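PDB 4OIF: beta-galactosidase from Geobacillus stearothermophilus, which probably hydrolyses terminal non-reducing beta-D-galactose residues of beta-D-galactosides, as a zinc-containing member of glycoside hydrolase family 42. Local coordinates for residues W196-Y200 and E214-L220; F465-L471 and R486-F490; M524-P529 and Q590-I594; E531-L535 and D572-A576. One frame throughout, in Å; residues are numbered along the deposited sequence. Where two conformers were deposited one is given.

Contact 1: W196-Y200 and E214-L220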
loop_
_atom_site.group_PDB
_atom_site.type_symbol
_atom_site.label_atom_id
_atom_site.label_comp_id
_atom_site.label_asym_id
_atom_site.label_seq_id
_atom_site.Cartn_x
_atom_site.Cartn_y
_atom_site.Cartn_z
ATOM N N TRP A 196 9.923 -23.382 -16.597
ATOM C CA TRP A 196 10.438 -23.291 -15.224
ATOM C C TRP A 196 10.376 -24.628 -14.476
ATOM O O TRP A 196 10.242 -24.657 -13.254
ATOM C CB TRP A 196 9.689 -22.205 -14.434
ATOM C CG TRP A 196 10.072 -20.817 -14.855
ATOM C CD1 TRP A 196 11.012 -20.477 -15.772
ATOM C CD2 TRP A 196 9.516 -19.590 -14.377
ATOM N NE1 TRP A 196 11.082 -19.111 -15.900
ATOM C CE2 TRP A 196 10.174 -18.542 -15.051
ATOM C CE3 TRP A 196 8.515 -19.274 -13.454
ATOM C CZ2 TRP A 196 9.861 -17.199 -14.834
ATOM C CZ3 TRP A 196 8.210 -17.935 -13.237
ATOM C CH2 TRP A 196 8.877 -16.918 -13.924
ATOM N N SER A 197 10.467 -25.719 -15.234
ATOM C CA SER A 197 10.672 -27.065 -14.694
ATOM C C SER A 197 9.546 -27.460 -13.728
ATOM O O SER A 197 9.771 -28.121 -12.709
ATOM C CB SER A 197 12.047 -27.162 -14.015
ATOM O OG SER A 197 12.448 -28.516 -13.856
ATOM N N HIS A 198 8.330 -27.071 -14.092
ATOM C CA HIS A 198 7.162 -27.238 -13.247
ATOM C C HIS A 198 6.363 -28.503 -13.562
ATOM O O HIS A 198 5.314 -28.737 -12.967
ATOM C CB HIS A 198 6.267 -26.000 -13.370
ATOM C CG HIS A 198 6.794 -24.811 -12.628
ATOM N ND1 HIS A 198 6.417 -23.514 -12.918
ATOM C CD2 HIS A 198 7.674 -24.726 -11.602
ATOM C CE1 HIS A 198 7.036 -22.685 -12.096
ATOM N NE2 HIS A 198 7.805 -23.396 -11.289
ATOM N N THR A 199 6.874 -29.323 -14.477
ATOM C CA THR A 199 6.185 -30.545 -14.878
ATOM C C THR A 199 5.862 -31.450 -13.688
ATOM O O THR A 199 6.732 -31.779 -12.873
ATOM C CB THR A 199 7.009 -31.354 -15.894
ATOM O OG1 THR A 199 7.408 -30.506 -16.981
ATOM C CG2 THR A 199 6.195 -32.533 -16.425
ATOM N N TYR A 200 4.598 -31.844 -13.589
ATOM C CA TYR A 200 4.165 -32.684 -12.481
ATOM C C TYR A 200 4.301 -34.146 -12.853
ATOM O O TYR A 200 3.876 -34.554 -13.930
ATOM C CB TYR A 200 2.718 -32.372 -12.099
ATOM C CG TYR A 200 2.494 -30.964 -11.607
ATOM C CD1 TYR A 200 2.911 -30.570 -10.334
ATOM C CD2 TYR A 200 1.866 -30.020 -12.411
ATOM C CE1 TYR A 200 2.697 -29.272 -9.869
ATOM C CE2 TYR A 200 1.647 -28.726 -11.955
ATOM C CZ TYR A 200 2.060 -28.360 -10.686
ATOM O OH TYR A 200 1.846 -27.073 -10.242
ATOM N N GLU A 214 3.049 -21.672 -5.560
ATOM C CA GLU A 214 3.002 -21.552 -7.003
ATOM C C GLU A 214 1.920 -20.562 -7.417
ATOM O O GLU A 214 0.750 -20.782 -7.143
ATOM C CB GLU A 214 2.733 -22.914 -7.637
ATOM C CG GLU A 214 2.783 -22.891 -9.146
ATOM C CD GLU A 214 4.123 -22.398 -9.653
ATOM O OE1 GLU A 214 4.252 -21.174 -9.926
ATOM O OE2 GLU A 214 5.050 -23.236 -9.755
ATOM N N HIS A 215 2.297 -19.477 -8.076
ATOM C CA HIS A 215 1.308 -18.513 -8.543
ATOM C C HIS A 215 1.670 -18.030 -9.943
ATOM O O HIS A 215 1.119 -17.047 -10.432
ATOM C CB HIS A 215 1.204 -17.333 -7.571
ATOM C CG HIS A 215 2.525 -16.732 -7.221
ATOM N ND1 HIS A 215 3.196 -15.872 -8.064
ATOM C CD2 HIS A 215 3.318 -16.893 -6.134
ATOM C CE1 HIS A 215 4.343 -15.521 -7.509
ATOM N NE2 HIS A 215 4.440 -16.127 -6.336
ATOM N N THR A 216 2.602 -18.740 -10.576
ATOM C CA THR A 216 3.132 -18.371 -11.885
ATOM C C THR A 216 2.677 -19.314 -13.007
ATOM O O THR A 216 3.099 -19.164 -14.161
ATOM C CB THR A 216 4.681 -18.347 -11.881
ATOM O OG1 THR A 216 5.186 -19.680 -11.694
ATOM C CG2 THR A 216 5.201 -17.452 -10.772
ATOM N N ILE A 217 1.833 -20.291 -12.682
ATOM C CA ILE A 217 1.250 -21.146 -13.716
ATOM C C ILE A 217 -0.206 -20.730 -13.966
ATOM O O ILE A 217 -1.083 -20.978 -13.140
ATOM C CB ILE A 217 1.322 -22.648 -13.348
ATOM C CG1 ILE A 217 2.727 -23.041 -12.875
ATOM C CG2 ILE A 217 0.923 -23.508 -14.536
ATOM C CD1 ILE A 217 2.851 -24.521 -12.463
ATOM N N HIS A 218 -0.446 -20.091 -15.109
ATOM C CA HIS A 218 -1.752 -19.538 -15.433
ATOM C C HIS A 218 -2.845 -20.600 -15.454
ATOM O O HIS A 218 -3.944 -20.372 -14.962
ATOM C CB HIS A 218 -1.716 -18.823 -16.788
ATOM C CG HIS A 218 -0.831 -17.611 -16.821
ATOM N ND1 HIS A 218 -0.997 -16.541 -15.966
ATOM C CD2 HIS A 218 0.213 -17.290 -17.626
ATOM C CE1 HIS A 218 -0.085 -15.620 -16.235
ATOM N NE2 HIS A 218 0.666 -16.053 -17.232
ATOM N N GLY A 219 -2.544 -21.758 -16.024
ATOM C CA GLY A 219 -3.533 -22.819 -16.161
ATOM C C GLY A 219 -3.966 -23.349 -14.811
ATOM O O GLY A 219 -5.132 -23.697 -14.612
ATOM N N LEU A 220 -3.017 -23.402 -13.877
ATOM C CA LEU A 220 -3.320 -23.762 -12.500
ATOM C C LEU A 220 -4.223 -22.705 -11.876
ATOM O O LEU A 220 -5.205 -23.040 -11.233
ATOM C CB LEU A 220 -2.038 -23.934 -11.677
ATOM C CG LEU A 220 -2.189 -24.024 -10.151
ATOM C CD1 LEU A 220 -3.154 -25.135 -9.731
ATOM C CD2 LEU A 220 -0.838 -24.211 -9.467
HETATM O O HOH W 1 5.271 -20.998 -14.189
HETATM O O HOH W 2 4.282 -25.747 -9.267
#
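The imidazole of H198 is covered on both faces by oxygen: E214 OE2 lies over one, 3.1 Å from H198 CE1 and offset toward the rim, and the carbonyl O of W196 over the other. At the ring's edge a water, 3.0 Å from H198 ND1 by a weak bond, also donates to T216 OG1 at 2.8 Å. H198 CG lies anti to the carbonyl carbon (chi1 -76°), which carries the imidazole toward E214 and T216. Turned 67° from the imidazole plane, the carboxylate sets OE2 above the ring and not in line with either N-H, and no hydrogen bond forms between them; OE2 bonds instead to a second water, shared with Y200 OH, and to G118 N of the second subunit. A carboxylate this near would tend to stabilise a protonated imidazole. T216 OG1 meets the edge of the W196 ring, 3.8 Å from CE3, while I217 CD1 comes within 3.5 Å of Y200 OH. H198 NE2 bonds to G118 O of the second subunit, and a leucine here would probably leave that carbonyl without its donor. I217 is the N-cap of helix 218-246, and this buried junction forms part of the trimer interface.

Contact 2: F465-L471 and R486-F490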
loop_
_atom_site.group_PDB
_atom_site.type_symbol
_atom_site.label_atom_id
_atom_site.label_comp_id
_atom_site.label_asym_id
_atom_site.label_seq_id
_atom_site.Cartn_x
_atom_site.Cartn_y
_atom_site.Cartn_z
ATOM N N PHE A 465 -26.662 -17.277 -29.893
ATOM C CA PHE A 465 -26.218 -16.087 -30.613
ATOM C C PHE A 465 -27.213 -15.672 -31.697
ATOM O O PHE A 465 -27.403 -14.479 -31.975
ATOM C CB PHE A 465 -24.855 -16.321 -31.263
ATOM C CG PHE A 465 -23.738 -16.527 -30.293
ATOM C CD1 PHE A 465 -23.864 -16.131 -28.971
ATOM C CD2 PHE A 465 -22.555 -17.115 -30.707
ATOM C CE1 PHE A 465 -22.831 -16.319 -28.079
ATOM C CE2 PHE A 465 -21.518 -17.305 -29.816
ATOM C CZ PHE A 465 -21.658 -16.902 -28.499
ATOM N N SER A 466 -27.843 -16.671 -32.308
ATOM C CA SER A 466 -28.634 -16.464 -33.512
ATOM C C SER A 466 -29.867 -15.598 -33.292
ATOM O O SER A 466 -30.490 -15.149 -34.242
ATOM C CB SER A 466 -29.057 -17.810 -34.076
ATOM O OG SER A 466 -29.862 -18.478 -33.128
ATOM N N ARG A 467 -30.211 -15.342 -32.037
ATOM C CA ARG A 467 -31.402 -14.567 -31.725
ATOM C C ARG A 467 -31.161 -13.063 -31.827
ATOM O O ARG A 467 -32.088 -12.265 -31.687
ATOM C CB ARG A 467 -31.906 -14.928 -30.330
ATOM C CG ARG A 467 -31.987 -16.424 -30.087
ATOM C CD ARG A 467 -33.204 -16.788 -29.248
ATOM N NE ARG A 467 -34.459 -16.500 -29.942
ATOM C CZ ARG A 467 -35.664 -16.631 -29.393
ATOM N NH1 ARG A 467 -35.784 -17.046 -28.137
ATOM N NH2 ARG A 467 -36.751 -16.345 -30.099
ATOM N N TYR A 468 -29.917 -12.668 -32.080
ATOM C CA TYR A 468 -29.574 -11.242 -32.133
ATOM C C TYR A 468 -29.132 -10.796 -33.521
ATOM O O TYR A 468 -28.603 -11.592 -34.301
ATOM C CB TYR A 468 -28.479 -10.926 -31.106
ATOM C CG TYR A 468 -28.854 -11.375 -29.718
ATOM C CD1 TYR A 468 -29.639 -10.579 -28.895
ATOM C CD2 TYR A 468 -28.453 -12.612 -29.246
ATOM C CE1 TYR A 468 -30.000 -10.999 -27.641
ATOM C CE2 TYR A 468 -28.813 -13.041 -27.987
ATOM C CZ TYR A 468 -29.584 -12.233 -27.190
ATOM O OH TYR A 468 -29.941 -12.679 -25.938
ATOM N N LYS A 469 -29.365 -9.524 -33.828
ATOM C CA LYS A 469 -28.907 -8.930 -35.081
ATOM C C LYS A 469 -27.455 -8.515 -34.961
ATOM O O LYS A 469 -26.675 -8.618 -35.900
ATOM C CB LYS A 469 -29.729 -7.698 -35.451
ATOM C CG LYS A 469 -31.187 -7.918 -35.818
ATOM C CD LYS A 469 -31.774 -6.567 -36.213
ATOM C CE LYS A 469 -33.163 -6.665 -36.803
ATOM N NZ LYS A 469 -33.727 -5.283 -36.913
ATOM N N LEU A 470 -27.124 -8.015 -33.781
ATOM C CA LEU A 470 -25.840 -7.415 -33.519
ATOM C C LEU A 470 -25.274 -8.028 -32.260
ATOM O O LEU A 470 -25.899 -7.956 -31.198
ATOM C CB LEU A 470 -25.975 -5.906 -33.373
ATOM C CG LEU A 470 -24.711 -5.149 -32.965
ATOM C CD1 LEU A 470 -23.566 -5.377 -33.946
ATOM C CD2 LEU A 470 -25.004 -3.668 -32.817
ATOM N N LEU A 471 -24.115 -8.667 -32.405
ATOM C CA LEU A 471 -23.377 -9.249 -31.296
ATOM C C LEU A 471 -22.029 -8.541 -31.126
ATOM O O LEU A 471 -21.209 -8.488 -32.045
ATOM C CB LEU A 471 -23.166 -10.749 -31.505
ATOM C CG LEU A 471 -22.351 -11.422 -30.394
ATOM C CD1 LEU A 471 -23.008 -11.198 -29.044
ATOM C CD2 LEU A 471 -22.177 -12.902 -30.657
ATOM N N ARG A 486 -19.109 -21.221 -33.237
ATOM C CA ARG A 486 -20.439 -20.638 -33.076
ATOM C C ARG A 486 -20.483 -19.202 -33.618
ATOM O O ARG A 486 -21.424 -18.827 -34.316
ATOM C CB ARG A 486 -20.881 -20.703 -31.610
ATOM C CG ARG A 486 -21.116 -22.132 -31.144
ATOM C CD ARG A 486 -21.278 -22.229 -29.664
ATOM N NE ARG A 486 -22.464 -21.513 -29.222
ATOM C CZ ARG A 486 -22.523 -20.745 -28.138
ATOM N NH1 ARG A 486 -21.452 -20.582 -27.364
ATOM N NH2 ARG A 486 -23.658 -20.133 -27.835
ATOM N N LEU A 487 -19.451 -18.418 -33.339
ATOM C CA LEU A 487 -19.356 -17.065 -33.871
ATOM C C LEU A 487 -19.379 -17.075 -35.396
ATOM O O LEU A 487 -20.058 -16.260 -36.043
ATOM C CB LEU A 487 -18.083 -16.384 -33.355
ATOM C CG LEU A 487 -18.073 -16.160 -31.839
ATOM C CD1 LEU A 487 -16.730 -15.619 -31.353
ATOM C CD2 LEU A 487 -19.232 -15.242 -31.403
ATOM N N LYS A 488 -18.635 -18.015 -35.958
ATOM C CA LYS A 488 -18.524 -18.184 -37.394
ATOM C C LYS A 488 -19.907 -18.431 -38.003
ATOM O O LYS A 488 -20.323 -17.729 -38.941
ATOM C CB LYS A 488 -17.560 -19.336 -37.698
ATOM C CG LYS A 488 -17.205 -19.536 -39.154
ATOM C CD LYS A 488 -16.449 -20.833 -39.303
ATOM C CE LYS A 488 -15.965 -21.054 -40.718
ATOM N NZ LYS A 488 -15.464 -22.447 -40.876
ATOM N N GLU A 489 -20.626 -19.406 -37.454
ATOM C CA GLU A 489 -21.989 -19.685 -37.917
ATOM C C GLU A 489 -22.896 -18.478 -37.778
ATOM O O GLU A 489 -23.702 -18.188 -38.663
ATOM C CB GLU A 489 -22.597 -20.855 -37.152
ATOM C CG GLU A 489 -22.074 -22.200 -37.613
ATOM C CD GLU A 489 -22.384 -22.475 -39.073
ATOM O OE1 GLU A 489 -23.533 -22.878 -39.367
ATOM O OE2 GLU A 489 -21.479 -22.289 -39.924
ATOM N N PHE A 490 -22.757 -17.787 -36.653
ATOM C CA PHE A 490 -23.572 -16.625 -36.364
ATOM C C PHE A 490 -23.406 -15.583 -37.464
ATOM O O PHE A 490 -24.389 -15.084 -37.995
ATOM C CB PHE A 490 -23.218 -16.037 -34.994
ATOM C CG PHE A 490 -23.800 -14.679 -34.757
ATOM C CD1 PHE A 490 -25.131 -14.531 -34.419
ATOM C CD2 PHE A 490 -23.015 -13.541 -34.884
ATOM C CE1 PHE A 490 -25.674 -13.272 -34.218
ATOM C CE2 PHE A 490 -23.549 -12.272 -34.677
ATOM C CZ PHE A 490 -24.875 -12.135 -34.341
#
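F465 and F490 carry the closely packed half of this contact. The F490 ring is wedged between the backbone before strand 470-473 and the side chain of L471: its CE1 is 3.1 Å from F465 O, Y468 O lies at its edge, and L471 CB comes within 3.5 Å of CE2. With CG anti to the backbone N (chi1 167°), F490 reaches off its helix to this place. F465 CE2 in turn touches L487 CD2 at 3.5 Å, and L487 CD2 also meets L471 CD2, 3.8 Å away; L471 CD2 covers one face of the F465 ring. The other side is looser and polar. There the partly exposed guanidinium of R486 lies flat on the opposite face of F465, planes 20° apart and centres 4.2 Å apart, a cation-pi stack. R486 NH1 bonds to the carbonyl of K461, which helps to hold the flat group over the ring, while the exposed S466 points away from the helix. Replacing F465 with an alanine would probably deprive the guanidinium of its stacking surface and open a gap beside L487 and F490. Strand 470-473, helix 481-492 and strand 496-500 form a beta-alpha-beta unit of the trimerisation domain, and the contact packs that helix against the strand's approach.

Contact 3: M524-P529 and Q590-I594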
loop_
_atom_site.group_PDB
_atom_site.type_symbol
_atom_site.label_atom_id
_atom_site.label_comp_id
_atom_site.label_asym_id
_atom_site.label_seq_id
_atom_site.Cartn_x
_atom_site.Cartn_y
_atom_site.Cartn_z
ATOM N N MET A 524 -13.612 -14.697 -41.214
ATOM C CA MET A 524 -14.768 -13.902 -40.820
ATOM C C MET A 524 -14.519 -12.413 -40.999
ATOM O O MET A 524 -15.288 -11.722 -41.670
ATOM C CB MET A 524 -15.141 -14.192 -39.364
ATOM C CG MET A 524 -15.728 -15.566 -39.141
ATOM S SD MET A 524 -15.682 -16.057 -37.413
ATOM C CE MET A 524 -16.712 -14.756 -36.733
ATOM N N PHE A 525 -13.433 -11.930 -40.402
ATOM C CA PHE A 525 -13.154 -10.501 -40.347
ATOM C C PHE A 525 -12.381 -10.004 -41.568
ATOM O O PHE A 525 -12.230 -8.802 -41.761
ATOM C CB PHE A 525 -12.380 -10.172 -39.064
ATOM C CG PHE A 525 -13.201 -10.313 -37.812
ATOM C CD1 PHE A 525 -13.954 -9.240 -37.334
ATOM C CD2 PHE A 525 -13.237 -11.521 -37.123
ATOM C CE1 PHE A 525 -14.728 -9.365 -36.184
ATOM C CE2 PHE A 525 -14.000 -11.652 -35.967
ATOM C CZ PHE A 525 -14.753 -10.572 -35.498
ATOM N N GLY A 526 -11.882 -10.926 -42.386
ATOM C CA GLY A 526 -11.129 -10.546 -43.569
ATOM C C GLY A 526 -9.870 -9.760 -43.246
ATOM O O GLY A 526 -9.408 -8.950 -44.036
ATOM N N MET A 527 -9.320 -10.009 -42.068
ATOM C CA MET A 527 -8.084 -9.383 -41.629
ATOM C C MET A 527 -7.492 -10.221 -40.494
ATOM O O MET A 527 -8.060 -11.254 -40.122
ATOM C CB MET A 527 -8.321 -7.925 -41.184
ATOM C CG MET A 527 -9.541 -7.694 -40.308
ATOM S SD MET A 527 -9.432 -8.386 -38.636
ATOM C CE MET A 527 -8.121 -7.429 -37.883
ATOM N N GLU A 528 -6.350 -9.797 -39.957
ATOM C CA GLU A 528 -5.858 -10.375 -38.704
ATOM C C GLU A 528 -5.000 -9.384 -37.939
ATOM O O GLU A 528 -4.364 -8.504 -38.530
ATOM C CB GLU A 528 -5.073 -11.659 -38.960
ATOM C CG GLU A 528 -3.931 -11.526 -39.941
ATOM C CD GLU A 528 -3.255 -12.864 -40.214
ATOM O OE1 GLU A 528 -2.968 -13.608 -39.246
ATOM O OE2 GLU A 528 -3.023 -13.176 -41.400
ATOM N N PRO A 529 -4.996 -9.501 -36.609
ATOM C CA PRO A 529 -4.105 -8.638 -35.827
ATOM C C PRO A 529 -2.696 -9.219 -35.835
ATOM O O PRO A 529 -2.561 -10.440 -35.739
ATOM C CB PRO A 529 -4.723 -8.677 -34.427
ATOM C CG PRO A 529 -5.392 -10.022 -34.354
ATOM C CD PRO A 529 -5.815 -10.384 -35.756
ATOM N N GLN A 590 -21.912 -9.872 -41.351
ATOM C CA GLN A 590 -20.848 -8.878 -41.341
ATOM C C GLN A 590 -20.018 -8.969 -40.074
ATOM O O GLN A 590 -20.547 -9.247 -39.004
ATOM C CB GLN A 590 -21.418 -7.472 -41.461
ATOM C CG GLN A 590 -21.442 -6.939 -42.855
ATOM C CD GLN A 590 -21.397 -5.436 -42.860
ATOM O OE1 GLN A 590 -22.250 -4.781 -42.265
ATOM N NE2 GLN A 590 -20.386 -4.874 -43.515
ATOM N N ALA A 591 -18.720 -8.721 -40.201
ATOM C CA ALA A 591 -17.824 -8.719 -39.059
ATOM C C ALA A 591 -16.955 -7.468 -39.071
ATOM O O ALA A 591 -16.241 -7.191 -40.035
ATOM C CB ALA A 591 -16.968 -9.987 -39.048
ATOM N N TYR A 592 -17.047 -6.706 -37.990
ATOM C CA TYR A 592 -16.265 -5.498 -37.785
ATOM C C TYR A 592 -15.164 -5.700 -36.732
ATOM O O TYR A 592 -15.393 -6.317 -35.687
ATOM C CB TYR A 592 -17.164 -4.352 -37.326
ATOM C CG TYR A 592 -18.213 -3.919 -38.311
ATOM C CD1 TYR A 592 -19.346 -4.690 -38.529
ATOM C CD2 TYR A 592 -18.093 -2.716 -38.995
ATOM C CE1 TYR A 592 -20.315 -4.293 -39.422
ATOM C CE2 TYR A 592 -19.064 -2.304 -39.879
ATOM C CZ TYR A 592 -20.173 -3.098 -40.089
ATOM O OH TYR A 592 -21.144 -2.703 -40.972
ATOM N N TYR A 593 -13.984 -5.143 -36.991
ATOM C CA TYR A 593 -12.906 -5.170 -36.014
ATOM C C TYR A 593 -12.498 -3.754 -35.661
ATOM O O TYR A 593 -12.200 -2.946 -36.549
ATOM C CB TYR A 593 -11.710 -5.953 -36.556
ATOM C CG TYR A 593 -10.639 -6.254 -35.529
ATOM C CD1 TYR A 593 -9.506 -5.447 -35.418
ATOM C CD2 TYR A 593 -10.747 -7.361 -34.681
ATOM C CE1 TYR A 593 -8.506 -5.732 -34.480
ATOM C CE2 TYR A 593 -9.755 -7.650 -33.731
ATOM C CZ TYR A 593 -8.638 -6.832 -33.638
ATOM O OH TYR A 593 -7.655 -7.110 -32.711
ATOM N N ILE A 594 -12.491 -3.451 -34.366
ATOM C CA ILE A 594 -12.045 -2.143 -33.902
ATOM C C ILE A 594 -10.675 -2.268 -33.247
ATOM O O ILE A 594 -10.557 -2.839 -32.159
ATOM C CB ILE A 594 -13.031 -1.517 -32.902
ATOM C CG1 ILE A 594 -14.396 -1.283 -33.559
ATOM C CG2 ILE A 594 -12.459 -0.222 -32.395
ATOM C CD1 ILE A 594 -15.521 -1.043 -32.590
HETATM O O HOH W 3 -13.538 -6.676 -40.263
#
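F525, the last residue of helix 519-525, has its CA 5.2 Å from that of A591; G526, with positive phi (61°), then leads into strand 527-534. No direct hydrogen bond joins the two segments; instead, one water donates to both F525 O (2.9 Å) and A591 O (2.8 Å), bridging the two carbonyls. The methyl of A591 sits over a face of the F525 ring, 3.5 Å from CD1 and displaced toward the rim, in a CH-pi contact. That same methyl also rests against M524 O. At the ring's edge F525 CE1 approaches Y592 O to 3.2 Å; the phenyl group thus lies between the helix end and strand 589-594, touching A591, Y592 and Y593. Further along, M527 folds back on itself: its bends at chi2 and chi3 (69° and 66°) carry CE over one face of the Y593 ring, 3.5 Å from CD1. The sulfur follows obliquely, SD being 4.5 Å from the ring centroid, which makes this a Met-aromatic contact as well. P529 CB then approaches Y593 OH at 3.7 Å. Y592 points the other way, toward helix 600-613, where its ring meets F606. F525 packs on L497 and M499 of strand 496-500, and M527 and Y593 share I559 of strand 555-561 and T582 of strand 579-586, so that the two-stranded sheet 527-534/555-561 is pressed onto the large mixed sheet.

Contact 4: E531-L535 and D572-A576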
loop_
_atom_site.group_PDB
_atom_site.type_symbol
_atom_site.label_atom_id
_atom_site.label_comp_id
_atom_site.label_asym_id
_atom_site.label_seq_id
_atom_site.Cartn_x
_atom_site.Cartn_y
_atom_site.Cartn_z
ATOM N N GLU A 531 -0.000 -7.293 -34.102
ATOM C CA GLU A 531 0.703 -6.679 -32.976
ATOM C C GLU A 531 -0.194 -5.843 -32.091
ATOM O O GLU A 531 -0.963 -5.007 -32.568
ATOM C CB GLU A 531 1.866 -5.802 -33.448
ATOM C CG GLU A 531 2.699 -5.277 -32.270
ATOM C CD GLU A 531 3.916 -4.472 -32.673
ATOM O OE1 GLU A 531 4.153 -4.271 -33.879
ATOM O OE2 GLU A 531 4.645 -4.032 -31.763
ATOM N N THR A 532 -0.076 -6.072 -30.789
ATOM C CA THR A 532 -0.810 -5.304 -29.802
ATOM C C THR A 532 0.122 -4.284 -29.200
ATOM O O THR A 532 1.087 -4.632 -28.521
ATOM C CB THR A 532 -1.395 -6.189 -28.686
ATOM O OG1 THR A 532 -2.428 -7.028 -29.224
ATOM C CG2 THR A 532 -1.987 -5.316 -27.596
ATOM N N ASP A 533 -0.150 -3.017 -29.469
ATOM C CA ASP A 533 0.659 -1.951 -28.915
ATOM C C ASP A 533 0.091 -1.502 -27.574
ATOM O O ASP A 533 -1.035 -0.995 -27.517
ATOM C CB ASP A 533 0.713 -0.781 -29.889
ATOM C CG ASP A 533 1.823 0.185 -29.575
ATOM O OD1 ASP A 533 2.853 -0.230 -28.988
ATOM O OD2 ASP A 533 1.660 1.363 -29.928
ATOM N N THR A 534 0.857 -1.689 -26.499
ATOM C CA THR A 534 0.426 -1.260 -25.171
ATOM C C THR A 534 1.049 0.082 -24.804
ATOM O O THR A 534 2.266 0.236 -24.835
ATOM C CB THR A 534 0.787 -2.293 -24.097
ATOM O OG1 THR A 534 0.073 -3.513 -24.340
ATOM C CG2 THR A 534 0.422 -1.762 -22.717
ATOM N N LEU A 535 0.214 1.050 -24.439
ATOM C CA LEU A 535 0.677 2.425 -24.267
ATOM C C LEU A 535 0.768 2.873 -22.814
ATOM O O LEU A 535 0.058 2.365 -21.956
ATOM C CB LEU A 535 -0.247 3.376 -25.021
ATOM C CG LEU A 535 -0.472 3.006 -26.489
ATOM C CD1 LEU A 535 -1.290 4.078 -27.174
ATOM C CD2 LEU A 535 0.868 2.813 -27.191
ATOM N N ASP A 572 -0.817 8.414 -36.240
ATOM C CA ASP A 572 0.489 8.753 -35.701
ATOM C C ASP A 572 1.240 7.477 -35.335
ATOM O O ASP A 572 0.743 6.387 -35.592
ATOM C CB ASP A 572 0.334 9.677 -34.491
ATOM C CG ASP A 572 1.474 10.670 -34.363
ATOM O OD1 ASP A 572 2.529 10.463 -35.004
ATOM O OD2 ASP A 572 1.314 11.658 -33.612
ATOM N N ASP A 573 2.430 7.626 -34.748
ATOM C CA ASP A 573 3.320 6.513 -34.395
ATOM C C ASP A 573 3.701 5.678 -35.626
ATOM O O ASP A 573 3.339 6.014 -36.749
ATOM C CB ASP A 573 2.684 5.626 -33.318
ATOM C CG ASP A 573 3.701 5.111 -32.293
ATOM O OD1 ASP A 573 4.848 4.790 -32.667
ATOM O OD2 ASP A 573 3.340 5.022 -31.098
ATOM N N PHE A 574 4.436 4.589 -35.417
ATOM C CA PHE A 574 5.053 3.886 -36.540
ATOM C C PHE A 574 4.031 3.185 -37.428
ATOM O O PHE A 574 4.340 2.872 -38.571
ATOM C CB PHE A 574 6.126 2.881 -36.051
ATOM C CG PHE A 574 5.579 1.641 -35.382
ATOM C CD1 PHE A 574 5.333 1.626 -34.009
ATOM C CD2 PHE A 574 5.371 0.475 -36.109
ATOM C CE1 PHE A 574 4.849 0.479 -33.376
ATOM C CE2 PHE A 574 4.888 -0.687 -35.489
ATOM C CZ PHE A 574 4.618 -0.679 -34.120
ATOM N N TYR A 575 2.823 2.948 -36.920
ATOM C CA TYR A 575 1.789 2.323 -37.729
ATOM C C TYR A 575 0.785 3.345 -38.254
ATOM O O TYR A 575 -0.357 3.002 -38.586
ATOM C CB TYR A 575 1.065 1.236 -36.937
ATOM C CG TYR A 575 0.809 1.561 -35.478
ATOM C CD1 TYR A 575 1.765 1.275 -34.509
ATOM C CD2 TYR A 575 -0.396 2.130 -35.067
ATOM C CE1 TYR A 575 1.542 1.553 -33.185
ATOM C CE2 TYR A 575 -0.626 2.421 -33.745
ATOM C CZ TYR A 575 0.352 2.119 -32.801
ATOM O OH TYR A 575 0.148 2.391 -31.464
ATOM N N ALA A 576 1.216 4.602 -38.323
ATOM C CA ALA A 576 0.390 5.662 -38.888
ATOM C C ALA A 576 -0.077 5.324 -40.311
ATOM O O ALA A 576 0.654 4.707 -41.084
ATOM C CB ALA A 576 1.141 6.965 -38.876
#
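D533 OD2 is gripped by partners from two subunits: Y575 OH donates a hydrogen bond to it, modelled at 2.4 Å, a length too short to be taken literally, and R338 of the second subunit adds a salt bridge. Y575 CG sits between the backbone N and the carbonyl carbon (chi1 39°), which directs the ring toward D533. The carboxylate stands nearly perpendicular to that ring, at 85°, with OD2 at its edge. D573 OD2 lies 4.2 Å from D533 OD2, a pairing of like charges that is probably offset by R338, since the arginine bridges both. E531 OE1 meets the edge of the F574 ring, 3.6 Å from CZ, and is salt-bridged to R386 of the second subunit. Y575 CD1 packs over the centre of the F574 ring. A type I turn from D573 to A576 presents D573, F574 and Y575. The turn lies between strands 565-570 and 579-586 and reaches across to strand 527-534, which pairs with strand 555-561; Y575 also rests on A556 of that neighbour.

Contacts 2 and 3 lie mostly in the apolar interior of the trimerisation domain, contact 2 with a cation-pi stack at its rim: both reach the mixed sheet and they touch one another, M524 SD and CE packing on the helix turn at L487 and K488. Aromatic rings, methyls and a methionine do most of the work there. Contact 4 shares strand 527-534 with contact 3 and is nested inside the chain loop that contact 3 closes, yet is only partly buried, its carboxylates and a tyrosine hydroxyl facing arginines of the second subunit. Contact 1, in the TIM-barrel part of the chain and about 14 Å from contact 4 between nearest atoms, is buried too, but combines waters, a histidine and a carboxylate with bonds to the second subunit.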